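Local coordinates for cellulase IBT99 (Metagenomes, PDB 6WBT), which probably hydrolyses 6-phospho-alpha-glucosides, as a family 4 glycosidase that binds NAD and a manganese ion, at residues K22-Q27 against I31-L36; E55-E60 against V64-T69; H104-Q109 against S421-K426; Q268-P273 against T413-I418. One frame throughout, in Å; residues are numbered along the deposited sequence.

Interaction 1 (K22-Q27 against I31-L36); sequences KDLLDQ and INIKEL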
loop_
_atom_site.group_PDB
_atom_site.type_symbol
_atom_site.label_atom_id
_atom_site.label_comp_id
_atom_site.label_asym_id
_atom_site.label_seq_id
_atom_site.Cartn_x
_atom_site.Cartn_y
_atom_site.Cartn_z
ATOM N N LYS A 22 38.116 19.824 -16.921
ATOM C CA LYS A 22 38.160 19.969 -18.371
ATOM C C LYS A 22 36.788 19.733 -18.989
ATOM O O LYS A 22 36.400 20.426 -19.937
ATOM C CB LYS A 22 39.195 19.008 -18.958
ATOM C CG LYS A 22 39.603 19.312 -20.392
ATOM C CD LYS A 22 38.801 18.500 -21.396
ATOM C CE LYS A 22 39.242 18.801 -22.820
ATOM N NZ LYS A 22 38.453 18.033 -23.822
ATOM N N ASP A 23 36.038 18.760 -18.465
ATOM C CA ASP A 23 34.689 18.521 -18.963
ATOM C C ASP A 23 33.753 19.676 -18.627
ATOM O O ASP A 23 32.774 19.908 -19.345
ATOM C CB ASP A 23 34.147 17.209 -18.398
ATOM C CG ASP A 23 34.787 15.992 -19.040
ATOM O OD1 ASP A 23 34.745 15.885 -20.284
ATOM O OD2 ASP A 23 35.340 15.150 -18.304
ATOM N N LEU A 24 34.034 20.409 -17.547
ATOM C CA LEU A 24 33.243 21.592 -17.227
ATOM C C LEU A 24 33.634 22.782 -18.095
ATOM O O LEU A 24 32.772 23.585 -18.466
ATOM C CB LEU A 24 33.395 21.940 -15.745
ATOM C CG LEU A 24 32.605 23.149 -15.238
ATOM C CD1 LEU A 24 31.109 22.923 -15.394
ATOM C CD2 LEU A 24 32.958 23.453 -13.792
ATOM N N LEU A 25 34.920 22.904 -18.435
ATOM C CA LEU A 25 35.370 23.986 -19.301
ATOM C C LEU A 25 34.918 23.800 -20.743
ATOM O O LEU A 25 34.792 24.791 -21.473
ATOM C CB LEU A 25 36.892 24.108 -19.244
ATOM C CG LEU A 25 37.496 24.550 -17.908
ATOM C CD1 LEU A 25 39.014 24.628 -17.998
ATOM C CD2 LEU A 25 36.910 25.882 -17.467
ATOM N N ASP A 26 34.670 22.561 -21.170
ATOM C CA ASP A 26 34.177 22.320 -22.521
ATOM C C ASP A 26 32.745 22.795 -22.721
ATOM O O ASP A 26 32.282 22.842 -23.864
ATOM C CB ASP A 26 34.272 20.833 -22.868
ATOM C CG ASP A 26 35.703 20.346 -22.950
ATOM O OD1 ASP A 26 36.602 21.179 -23.197
ATOM O OD2 ASP A 26 35.930 19.131 -22.772
ATOM N N GLN A 27 32.036 23.134 -21.644
ATOM C CA GLN A 27 30.682 23.665 -21.741
ATOM C C GLN A 27 30.668 25.118 -21.286
ATOM O O GLN A 27 29.805 25.526 -20.503
ATOM C CB GLN A 27 29.711 22.824 -20.919
ATOM C CG GLN A 27 29.655 21.363 -21.333
ATOM C CD GLN A 27 29.058 21.174 -22.712
ATOM O OE1 GLN A 27 29.590 20.430 -23.535
ATOM N NE2 GLN A 27 27.940 21.844 -22.969
ATOM N N ILE A 31 27.590 27.118 -19.445
ATOM C CA ILE A 31 27.798 27.314 -18.015
ATOM C C ILE A 31 28.668 28.551 -17.847
ATOM O O ILE A 31 29.857 28.540 -18.194
ATOM C CB ILE A 31 28.438 26.086 -17.349
ATOM C CG1 ILE A 31 27.449 24.918 -17.286
ATOM C CG2 ILE A 31 28.915 26.431 -15.948
ATOM C CD1 ILE A 31 27.358 24.095 -18.551
ATOM N N ASN A 32 28.078 29.621 -17.320
ATOM C CA ASN A 32 28.792 30.879 -17.109
ATOM C C ASN A 32 29.532 30.787 -15.781
ATOM O O ASN A 32 28.933 30.918 -14.711
ATOM C CB ASN A 32 27.823 32.055 -17.134
ATOM C CG ASN A 32 28.527 33.383 -17.308
ATOM O OD1 ASN A 32 28.625 34.177 -16.372
ATOM N ND2 ASN A 32 29.031 33.629 -18.511
ATOM N N ILE A 33 30.841 30.565 -15.845
ATOM C CA ILE A 33 31.645 30.299 -14.657
ATOM C C ILE A 33 32.216 31.616 -14.145
ATOM O O ILE A 33 33.115 32.197 -14.759
ATOM C CB ILE A 33 32.761 29.290 -14.954
ATOM C CG1 ILE A 33 32.168 27.979 -15.478
ATOM C CG2 ILE A 33 33.594 29.039 -13.707
ATOM C CD1 ILE A 33 33.205 26.959 -15.895
ATOM N N LYS A 34 31.695 32.089 -13.010
ATOM C CA LYS A 34 32.294 33.241 -12.344
ATOM C C LYS A 34 33.639 32.871 -11.730
ATOM O O LYS A 34 34.660 33.509 -12.012
ATOM C CB LYS A 34 31.348 33.782 -11.272
ATOM C CG LYS A 34 32.019 34.673 -10.240
ATOM C CD LYS A 34 31.198 34.725 -8.962
ATOM C CE LYS A 34 31.962 35.392 -7.829
ATOM N NZ LYS A 34 31.248 35.241 -6.530
ATOM N N GLU A 35 33.655 31.839 -10.887
ATOM C CA GLU A 35 34.879 31.348 -10.273
ATOM C C GLU A 35 34.812 29.832 -10.168
ATOM O O GLU A 35 33.728 29.247 -10.095
ATOM C CB GLU A 35 35.107 31.949 -8.879
ATOM C CG GLU A 35 35.522 33.409 -8.879
ATOM C CD GLU A 35 35.712 33.951 -7.478
ATOM O OE1 GLU A 35 36.847 34.346 -7.137
ATOM O OE2 GLU A 35 34.726 33.973 -6.712
ATOM N N LEU A 36 35.984 29.204 -10.158
ATOM C CA LEU A 36 36.117 27.768 -9.947
ATOM C C LEU A 36 36.832 27.549 -8.620
ATOM O O LEU A 36 37.963 28.011 -8.440
ATOM C CB LEU A 36 36.886 27.109 -11.092
ATOM C CG LEU A 36 36.879 25.578 -11.116
ATOM C CD1 LEU A 36 35.490 25.053 -11.449
ATOM C CD2 LEU A 36 37.911 25.043 -12.098
#
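L24 sends its forked end from the last turn of helix 17-25 into a row of aliphatic side chains on I31-L36, its two methyls reaching toward different neighbours. CD2 of L24 meets L36 CD1 at 3.8 Å, the two leucines running antiparallel alongside one another. Its other methyl, L24 CD1, lies 4.2 Å from I31 CG2, and there the two side chains lie nearly perpendicular. Between these, L24 CG rests on I33 CD1 at 3.9 Å. L25 CD2 approaches the same I33 methyl at 4.2 Å, so the outstretched tip of one isoleucine serves two leucines. Branched aliphatic residues suit this buried face between helix and sheet. With CG anti to the backbone N (chi1 -179°), L24 brings its branches closer to I31-L36 than its CB alone would come. Cutting it back to an alanine here would probably leave I31 CG2 and L36 CD1 without their mates and open a gap over I33. Next to these apolar contacts, at the chain reversal, I31 N donates to Q27 O at 2.9 Å, and I31 CD1 packs on Q27 CB. On another side of the helix, K22 and D26 form a salt bridge. The whole belongs to the beta-alpha-beta crossover from strand 5-10 to strand 33-39 in the Rossmann-like domain; I57 of helix 43-60 touches both L25 and L36, and I333 of helix 321-334 packs on I31.

Interaction 2 (E55-E60 against V64-T69); sequences EVIKTE and VVLKVT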
loop_
_atom_site.group_PDB
_atom_site.type_symbol
_atom_site.label_atom_id
_atom_site.label_comp_id
_atom_site.label_asym_id
_atom_site.label_seq_id
_atom_site.Cartn_x
_atom_site.Cartn_y
_atom_site.Cartn_z
ATOM N N GLU A 55 47.099 23.779 -14.920
ATOM C CA GLU A 55 47.609 23.419 -16.239
ATOM C C GLU A 55 46.476 23.081 -17.199
ATOM O O GLU A 55 46.583 23.352 -18.401
ATOM C CB GLU A 55 48.579 22.243 -16.122
ATOM C CG GLU A 55 49.645 22.197 -17.205
ATOM C CD GLU A 55 50.644 23.333 -17.089
ATOM O OE1 GLU A 55 51.187 23.760 -18.129
ATOM O OE2 GLU A 55 50.884 23.801 -15.955
ATOM N N VAL A 56 45.390 22.492 -16.693
ATOM C CA VAL A 56 44.221 22.241 -17.530
ATOM C C VAL A 56 43.538 23.552 -17.894
ATOM O O VAL A 56 43.124 23.757 -19.041
ATOM C CB VAL A 56 43.253 21.275 -16.821
ATOM C CG1 VAL A 56 41.957 21.146 -17.607
ATOM C CG2 VAL A 56 43.903 19.914 -16.634
ATOM N N ILE A 57 43.407 24.460 -16.923
ATOM C CA ILE A 57 42.837 25.775 -17.201
ATOM C C ILE A 57 43.710 26.532 -18.193
ATOM O O ILE A 57 43.208 27.200 -19.104
ATOM C CB ILE A 57 42.649 26.560 -15.888
ATOM C CG1 ILE A 57 41.516 25.949 -15.062
ATOM C CG2 ILE A 57 42.383 28.032 -16.167
ATOM C CD1 ILE A 57 41.271 26.652 -13.748
ATOM N N LYS A 58 45.032 26.423 -18.046
ATOM C CA LYS A 58 45.943 27.104 -18.958
ATOM C C LYS A 58 45.871 26.545 -20.374
ATOM O O LYS A 58 46.293 27.223 -21.317
ATOM C CB LYS A 58 47.374 27.011 -18.423
ATOM C CG LYS A 58 48.367 27.946 -19.093
ATOM C CD LYS A 58 47.803 29.353 -19.210
ATOM C CE LYS A 58 48.907 30.379 -19.385
ATOM N NZ LYS A 58 49.706 30.533 -18.138
ATOM N N THR A 59 45.333 25.339 -20.547
ATOM C CA THR A 59 45.282 24.687 -21.848
ATOM C C THR A 59 43.939 24.850 -22.550
ATOM O O THR A 59 43.906 25.057 -23.767
ATOM C CB THR A 59 45.598 23.194 -21.701
ATOM O OG1 THR A 59 46.752 23.031 -20.869
ATOM C CG2 THR A 59 45.877 22.570 -23.060
ATOM N N GLU A 60 42.829 24.771 -21.817
ATOM C CA GLU A 60 41.501 24.810 -22.419
ATOM C C GLU A 60 40.839 26.179 -22.337
ATOM O O GLU A 60 40.209 26.612 -23.306
ATOM C CB GLU A 60 40.592 23.768 -21.759
ATOM C CG GLU A 60 41.160 22.357 -21.748
ATOM C CD GLU A 60 41.646 21.909 -23.114
ATOM O OE1 GLU A 60 42.818 21.495 -23.220
ATOM O OE2 GLU A 60 40.858 21.977 -24.081
ATOM N N VAL A 64 39.432 31.541 -16.931
ATOM C CA VAL A 64 38.694 31.087 -15.757
ATOM C C VAL A 64 39.605 31.192 -14.540
ATOM O O VAL A 64 40.676 30.578 -14.501
ATOM C CB VAL A 64 38.182 29.652 -15.944
ATOM C CG1 VAL A 64 37.451 29.183 -14.696
ATOM C CG2 VAL A 64 37.273 29.568 -17.162
ATOM N N VAL A 65 39.178 31.970 -13.548
ATOM C CA VAL A 65 39.947 32.147 -12.320
ATOM C C VAL A 65 39.722 30.950 -11.405
ATOM O O VAL A 65 38.587 30.492 -11.220
ATOM C CB VAL A 65 39.560 33.470 -11.632
ATOM C CG1 VAL A 65 38.045 33.624 -11.586
ATOM C CG2 VAL A 65 40.151 33.541 -10.232
ATOM N N LEU A 66 40.806 30.434 -10.833
ATOM C CA LEU A 66 40.766 29.271 -9.958
ATOM C C LEU A 66 41.135 29.681 -8.540
ATOM O O LEU A 66 42.189 30.287 -8.318
ATOM C CB LEU A 66 41.720 28.179 -10.450
ATOM C CG LEU A 66 41.837 26.938 -9.563
ATOM C CD1 LEU A 66 40.525 26.170 -9.529
ATOM C CD2 LEU A 66 42.973 26.045 -10.035
ATOM N N LYS A 67 40.271 29.346 -7.586
ATOM C CA LYS A 67 40.516 29.593 -6.171
ATOM C C LYS A 67 40.617 28.259 -5.443
ATOM O O LYS A 67 39.776 27.375 -5.638
ATOM C CB LYS A 67 39.406 30.451 -5.560
ATOM C CG LYS A 67 39.117 31.732 -6.327
ATOM C CD LYS A 67 39.439 32.971 -5.505
ATOM C CE LYS A 67 40.935 33.121 -5.279
ATOM N NZ LYS A 67 41.262 34.375 -4.546
ATOM N N VAL A 68 41.645 28.116 -4.613
ATOM C CA VAL A 68 41.891 26.895 -3.856
ATOM C C VAL A 68 41.892 27.245 -2.377
ATOM O O VAL A 68 42.532 28.219 -1.964
ATOM C CB VAL A 68 43.219 26.231 -4.265
ATOM C CG1 VAL A 68 43.455 24.967 -3.454
ATOM C CG2 VAL A 68 43.218 25.922 -5.754
ATOM N N THR A 69 41.176 26.455 -1.581
ATOM C CA THR A 69 41.066 26.731 -0.157
ATOM C C THR A 69 40.733 25.448 0.588
ATOM O O THR A 69 40.260 24.469 0.004
ATOM C CB THR A 69 39.999 27.791 0.133
ATOM O OG1 THR A 69 39.944 28.042 1.542
ATOM C CG2 THR A 69 38.638 27.309 -0.340
#
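I57 against V64 and L66 is plain aliphatic packing, joining the last turns of helix 43-60 to the start of strand 66-69, the second crossover of the Rossmann-like domain. One isoleucine carries the helix side, and its beta-branch gives it two separate points of touch. The CG2 methyl of I57 sits against the backbone, 3.5 Å from V64 O. The longer arm runs out extended (chi2 179°) and places I57 CD1 3.7 Å from L66 CB. Its next neighbour on that leucine is a methyl, L66 CD2 lying 4.1 Å from I57 CD1, and the two side chains are inclined to each other. V64 also points its CB toward the helix and adds apolar surface at the margin of the contact. Apolar residues at 64 and 66 suit a chain that shows alternate residues to the helix, while V65 between them points away. Near its end the helix holds V56 O with two backbone donors, T59 N and E60 N. Further along the strand, V68 continues the apolar row onto A50 of the same helix. On another side, L25 of helix 17-25 touches both I57 and V64, and strand 66-69, outermost in this chain's sheet, pairs in parallel with strand 33-39.

Interaction 3 (H104-Q109 against S421-K426); sequences HGCVGQ and SLVAKK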
loop_
_atom_site.group_PDB
_atom_site.type_symbol
_atom_site.label_atom_id
_atom_site.label_comp_id
_atom_site.label_asym_id
_atom_site.label_seq_id
_atom_site.Cartn_x
_atom_site.Cartn_y
_atom_site.Cartn_z
ATOM N N HIS A 104 38.522 -12.515 5.796
ATOM C CA HIS A 104 37.411 -13.336 6.258
ATOM C C HIS A 104 36.731 -14.091 5.124
ATOM O O HIS A 104 35.638 -14.633 5.322
ATOM C CB HIS A 104 36.389 -12.472 7.000
ATOM C CG HIS A 104 36.890 -11.929 8.301
ATOM N ND1 HIS A 104 36.760 -12.610 9.491
ATOM C CD2 HIS A 104 37.523 -10.769 8.598
ATOM C CE1 HIS A 104 37.291 -11.895 10.466
ATOM N NE2 HIS A 104 37.761 -10.774 9.951
ATOM N N GLY A 105 37.343 -14.137 3.945
ATOM C CA GLY A 105 36.771 -14.869 2.828
ATOM C C GLY A 105 35.514 -14.259 2.246
ATOM O O GLY A 105 34.614 -14.994 1.821
ATOM N N CYS A 106 35.430 -12.931 2.213
ATOM C CA CYS A 106 34.275 -12.236 1.666
ATOM C C CYS A 106 34.731 -11.261 0.589
ATOM O O CYS A 106 35.906 -10.892 0.512
ATOM C CB CYS A 106 33.493 -11.492 2.758
ATOM S SG CYS A 106 32.803 -12.568 4.038
ATOM N N VAL A 107 33.779 -10.850 -0.247
ATOM C CA VAL A 107 34.078 -9.953 -1.358
ATOM C C VAL A 107 34.472 -8.589 -0.808
ATOM O O VAL A 107 33.666 -7.903 -0.170
ATOM C CB VAL A 107 32.882 -9.838 -2.312
ATOM C CG1 VAL A 107 33.128 -8.741 -3.340
ATOM C CG2 VAL A 107 32.622 -11.167 -2.996
ATOM N N GLY A 108 35.717 -8.191 -1.054
ATOM C CA GLY A 108 36.190 -6.882 -0.653
ATOM C C GLY A 108 36.136 -5.883 -1.788
ATOM O O GLY A 108 37.079 -5.775 -2.578
ATOM N N GLN A 109 35.030 -5.150 -1.884
ATOM C CA GLN A 109 34.813 -4.197 -2.958
ATOM C C GLN A 109 34.684 -2.792 -2.382
ATOM O O GLN A 109 34.470 -2.604 -1.181
ATOM C CB GLN A 109 33.562 -4.562 -3.772
ATOM C CG GLN A 109 33.662 -4.252 -5.261
ATOM C CD GLN A 109 33.242 -2.836 -5.599
ATOM O OE1 GLN A 109 32.446 -2.226 -4.886
ATOM N NE2 GLN A 109 33.781 -2.302 -6.689
ATOM N N SER A 421 25.679 -14.945 10.078
ATOM C CA SER A 421 25.721 -13.883 11.078
ATOM C C SER A 421 26.999 -13.945 11.902
ATOM O O SER A 421 27.445 -12.919 12.431
ATOM C CB SER A 421 24.494 -13.969 11.988
ATOM O OG SER A 421 24.509 -12.944 12.966
ATOM N N LEU A 422 27.596 -15.133 12.025
ATOM C CA LEU A 422 28.851 -15.267 12.758
ATOM C C LEU A 422 29.987 -14.544 12.041
ATOM O O LEU A 422 30.804 -13.873 12.681
ATOM C CB LEU A 422 29.188 -16.747 12.953
ATOM C CG LEU A 422 28.130 -17.612 13.648
ATOM C CD1 LEU A 422 28.547 -19.078 13.689
ATOM C CD2 LEU A 422 27.845 -17.098 15.050
ATOM N N VAL A 423 30.053 -14.670 10.714
ATOM C CA VAL A 423 31.052 -13.931 9.949
ATOM C C VAL A 423 30.742 -12.440 9.972
ATOM O O VAL A 423 31.653 -11.605 9.899
ATOM C CB VAL A 423 31.130 -14.478 8.511
ATOM C CG1 VAL A 423 32.253 -13.803 7.733
ATOM C CG2 VAL A 423 31.326 -15.987 8.530
ATOM N N ALA A 424 29.460 -12.080 10.088
ATOM C CA ALA A 424 29.080 -10.673 10.146
ATOM C C ALA A 424 29.613 -9.991 11.399
ATOM O O ALA A 424 29.946 -8.802 11.357
ATOM C CB ALA A 424 27.558 -10.540 10.077
ATOM N N LYS A 425 29.702 -10.717 12.516
ATOM C CA LYS A 425 30.203 -10.116 13.748
ATOM C C LYS A 425 31.719 -9.959 13.716
ATOM O O LYS A 425 32.247 -8.919 14.126
ATOM C CB LYS A 425 29.785 -10.956 14.955
ATOM C CG LYS A 425 29.995 -10.263 16.294
ATOM C CD LYS A 425 29.947 -11.254 17.447
ATOM C CE LYS A 425 29.925 -10.547 18.791
ATOM N NZ LYS A 425 28.648 -9.812 19.005
ATOM N N LYS A 426 32.433 -10.982 13.238
ATOM C CA LYS A 426 33.887 -10.895 13.146
ATOM C C LYS A 426 34.320 -9.823 12.155
ATOM O O LYS A 426 35.355 -9.177 12.352
ATOM C CB LYS A 426 34.467 -12.255 12.758
ATOM C CG LYS A 426 34.376 -13.296 13.864
ATOM C CD LYS A 426 34.361 -14.710 13.304
ATOM C CE LYS A 426 35.594 -15.000 12.464
ATOM N NZ LYS A 426 35.557 -16.382 11.912
#
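The imidazole of H104 takes K426 in two ways: the lysine's CB approaches the ring on a slant, while CE comes up at the edge, in the ring plane. CE1 of H104 lies 3.7 Å from K426 CB, and H104 ND1 is 4.0 Å from K426 CE. The lysine can touch twice because its chain bends at chi3 (58°), curling CE back beside the ring. Next to the ring is a smaller apolar contact, in which V423 CG1 packs on C106 SG at 3.9 Å and faces H104 O at 4.2 Å. A valine and a cysteine suit this place, both being compact and able to bury apolar surface. G105, between H104 and C106, has a positive phi (69°) and is the C-prime residue of the Schellman motif that ends helix 90-103, a turn consistent with both neighbours facing helix 421-434. The contact thus joins a loop of the Rossmann-like part to the C-terminal helix, whose V423 also packs on D274 of the second subunit, at the boundary between the chains. Ring and helix are tied further along by a hydrogen bond from H104 NE2 to D430 OD2. That carboxylate would tend to keep a proton on NE2, whereas the ammonium of K426, its NZ 4.6 Å from H104 ND1, would probably discourage a second proton on the ring; the contact itself rests on van der Waals packing.

Interaction 4 (Q268-P273 against T413-I418); sequences QYYLMP and TMNRTI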
loop_
_atom_site.group_PDB
_atom_site.type_symbol
_atom_site.label_atom_id
_atom_site.label_comp_id
_atom_site.label_asym_id
_atom_site.label_seq_id
_atom_site.Cartn_x
_atom_site.Cartn_y
_atom_site.Cartn_z
ATOM N N GLN A 268 28.005 -8.703 -10.217
ATOM C CA GLN A 268 29.102 -9.663 -10.178
ATOM C C GLN A 268 29.459 -10.057 -8.750
ATOM O O GLN A 268 29.881 -11.194 -8.507
ATOM C CB GLN A 268 30.313 -9.063 -10.891
ATOM C CG GLN A 268 31.543 -9.938 -10.938
ATOM C CD GLN A 268 32.787 -9.144 -11.283
ATOM O OE1 GLN A 268 33.753 -9.681 -11.824
ATOM N NE2 GLN A 268 32.770 -7.856 -10.964
ATOM N N TYR A 269 29.293 -9.143 -7.794
ATOM C CA TYR A 269 29.694 -9.396 -6.416
ATOM C C TYR A 269 28.568 -9.942 -5.548
ATOM O O TYR A 269 28.849 -10.596 -4.537
ATOM C CB TYR A 269 30.242 -8.112 -5.785
ATOM C CG TYR A 269 31.243 -7.389 -6.655
ATOM C CD1 TYR A 269 30.912 -6.194 -7.280
ATOM C CD2 TYR A 269 32.515 -7.906 -6.862
ATOM C CE1 TYR A 269 31.823 -5.530 -8.081
ATOM C CE2 TYR A 269 33.432 -7.251 -7.662
ATOM C CZ TYR A 269 33.081 -6.063 -8.268
ATOM O OH TYR A 269 33.990 -5.406 -9.064
ATOM N N TYR A 270 27.310 -9.690 -5.909
ATOM C CA TYR A 270 26.181 -10.192 -5.134
ATOM C C TYR A 270 25.750 -11.582 -5.590
ATOM O O TYR A 270 25.584 -12.485 -4.764
ATOM C CB TYR A 270 25.003 -9.218 -5.224
ATOM C CG TYR A 270 25.229 -7.914 -4.496
ATOM C CD1 TYR A 270 24.967 -7.803 -3.136
ATOM C CD2 TYR A 270 25.704 -6.794 -5.165
ATOM C CE1 TYR A 270 25.172 -6.613 -2.464
ATOM C CE2 TYR A 270 25.911 -5.601 -4.501
ATOM C CZ TYR A 270 25.645 -5.516 -3.152
ATOM O OH TYR A 270 25.849 -4.330 -2.485
ATOM N N LEU A 271 25.560 -11.767 -6.896
ATOM C CA LEU A 271 25.142 -13.062 -7.415
ATOM C C LEU A 271 26.285 -14.064 -7.487
ATOM O O LEU A 271 26.029 -15.274 -7.492
ATOM C CB LEU A 271 24.517 -12.898 -8.802
ATOM C CG LEU A 271 23.240 -12.059 -8.864
ATOM C CD1 LEU A 271 22.740 -11.946 -10.294
ATOM C CD2 LEU A 271 22.167 -12.651 -7.962
HETATM N N MSE A 272 27.529 -13.598 -7.546
HETATM C CA MSE A 272 28.672 -14.500 -7.632
HETATM C C MSE A 272 29.808 -14.121 -6.677
HETATM O O MSE A 272 30.900 -13.777 -7.126
HETATM C CB MSE A 272 29.205 -14.534 -9.069
HETATM C CG MSE A 272 28.152 -14.853 -10.122
HETATM SE SE MSE A 272 28.668 -14.327 -11.930
HETATM C CE MSE A 272 29.883 -15.791 -12.352
ATOM N N PRO A 273 29.561 -14.182 -5.362
ATOM C CA PRO A 273 30.659 -13.917 -4.420
ATOM C C PRO A 273 31.714 -15.009 -4.413
ATOM O O PRO A 273 32.867 -14.732 -4.060
ATOM C CB PRO A 273 29.943 -13.810 -3.067
ATOM C CG PRO A 273 28.723 -14.637 -3.234
ATOM C CD PRO A 273 28.292 -14.439 -4.660
ATOM N N THR A 413 24.663 -8.888 8.695
ATOM C CA THR A 413 24.035 -10.197 8.540
ATOM C C THR A 413 23.122 -10.239 7.320
ATOM O O THR A 413 23.027 -11.274 6.649
ATOM C CB THR A 413 23.249 -10.551 9.807
ATOM O OG1 THR A 413 24.137 -10.580 10.933
ATOM C CG2 THR A 413 22.574 -11.908 9.667
HETATM N N MSE A 414 22.466 -9.127 7.006
HETATM C CA MSE A 414 21.505 -9.068 5.909
HETATM C C MSE A 414 22.161 -9.168 4.531
HETATM O O MSE A 414 21.563 -9.691 3.589
HETATM C CB MSE A 414 20.695 -7.771 5.998
HETATM C CG MSE A 414 19.600 -7.638 4.954
HETATM SE SE MSE A 414 18.114 -8.857 5.258
HETATM C CE MSE A 414 17.536 -8.174 6.989
ATOM N N ASN A 415 23.391 -8.671 4.424
ATOM C CA ASN A 415 24.049 -8.571 3.127
ATOM C C ASN A 415 24.283 -9.949 2.522
ATOM O O ASN A 415 24.563 -10.921 3.230
ATOM C CB ASN A 415 25.377 -7.824 3.267
ATOM C CG ASN A 415 25.907 -7.326 1.938
ATOM O OD1 ASN A 415 26.547 -8.067 1.194
ATOM N ND2 ASN A 415 25.643 -6.060 1.633
ATOM N N ARG A 416 24.167 -10.028 1.193
ATOM C CA ARG A 416 24.326 -11.306 0.504
ATOM C C ARG A 416 25.778 -11.765 0.490
ATOM O O ARG A 416 26.042 -12.973 0.449
ATOM C CB ARG A 416 23.793 -11.207 -0.926
ATOM C CG ARG A 416 22.326 -10.821 -1.022
ATOM C CD ARG A 416 21.826 -10.900 -2.456
ATOM N NE ARG A 416 21.882 -12.263 -2.979
ATOM C CZ ARG A 416 20.903 -13.152 -2.851
ATOM N NH1 ARG A 416 19.786 -12.825 -2.214
ATOM N NH2 ARG A 416 21.039 -14.370 -3.358
ATOM N N THR A 417 26.728 -10.827 0.513
ATOM C CA THR A 417 28.140 -11.202 0.510
ATOM C C THR A 417 28.514 -11.955 1.780
ATOM O O THR A 417 29.296 -12.912 1.734
ATOM C CB THR A 417 29.012 -9.955 0.345
ATOM O OG1 THR A 417 28.746 -9.347 -0.925
ATOM C CG2 THR A 417 30.489 -10.311 0.433
ATOM N N ILE A 418 27.958 -11.549 2.916
ATOM C CA ILE A 418 28.251 -12.188 4.196
ATOM C C ILE A 418 27.490 -13.505 4.272
ATOM O O ILE A 418 26.256 -13.516 4.153
ATOM C CB ILE A 418 27.893 -11.267 5.372
ATOM C CG1 ILE A 418 28.380 -9.843 5.097
ATOM C CG2 ILE A 418 28.501 -11.794 6.661
ATOM C CD1 ILE A 418 29.870 -9.733 4.885
#
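N415, just beyond the end of helix 405-414, is the first residue of T413-I418 to meet Q268-P273. Its amide comes to the rim of the Y270 ring, with N415 ND2 4.2 Å from Y270 CE1 and near the ring plane; ring and amide planes stand 36° apart. The same amide turns its oxygen back on its own chain: N415 OD1 accepts from T417 N at 2.8 Å, an Asx turn that would help set the course of the chain as it leaves the helix. Asparagine suits the post because its short side chain can reach the backbone two residues on. A leucine in its place would probably leave T417 N without this acceptor and set the turn free to shift against Y270. R416 follows, its CB 4.2 Å from Y270 CD1 at the ring edge. A bend at chi3 (63°) brings R416 NE to 4.1 Å from Y270 O, near the guanidinium plane but too long for a bond. The firm partners of the guanidinium lie elsewhere: Q388 OE1 for NH1, and T413 O of the second subunit for NH2. T417 then sets its OG1 3.8 Å from Y269 O, a loose polar approach. The side chain of Y269 rests on Q109 and lies about 8 Å from the bound glucose 6-phosphate. Beyond the pair, the Y270 ring meets that of Y202 edge-to-face, Q389 of helix 380-402 touches both Y270 and N415, and I418 turns to A424 and L427 of helix 421-434.

How the interactions relate
From the N terminus, interaction 1 closes the short loop after helix 17-25, and interaction 2 closes another after helix 43-60. They follow in series, their centres about 10 Å apart, and meet where strands 33-39 and 66-69 pair side by side, so together they bind two successive crossovers to one edge of the sheet. Interaction 3 then spans over 300 residues, bringing the loop after helix 90-103 to the C-terminal helix 421-434. Interaction 4 is nested inside that span and touches it, S421 OG lying 3.1 Å from T413 OG1. This second pair lies across the chain's centre from the first, more than 40 Å away between centres, and both its members border the second subunit.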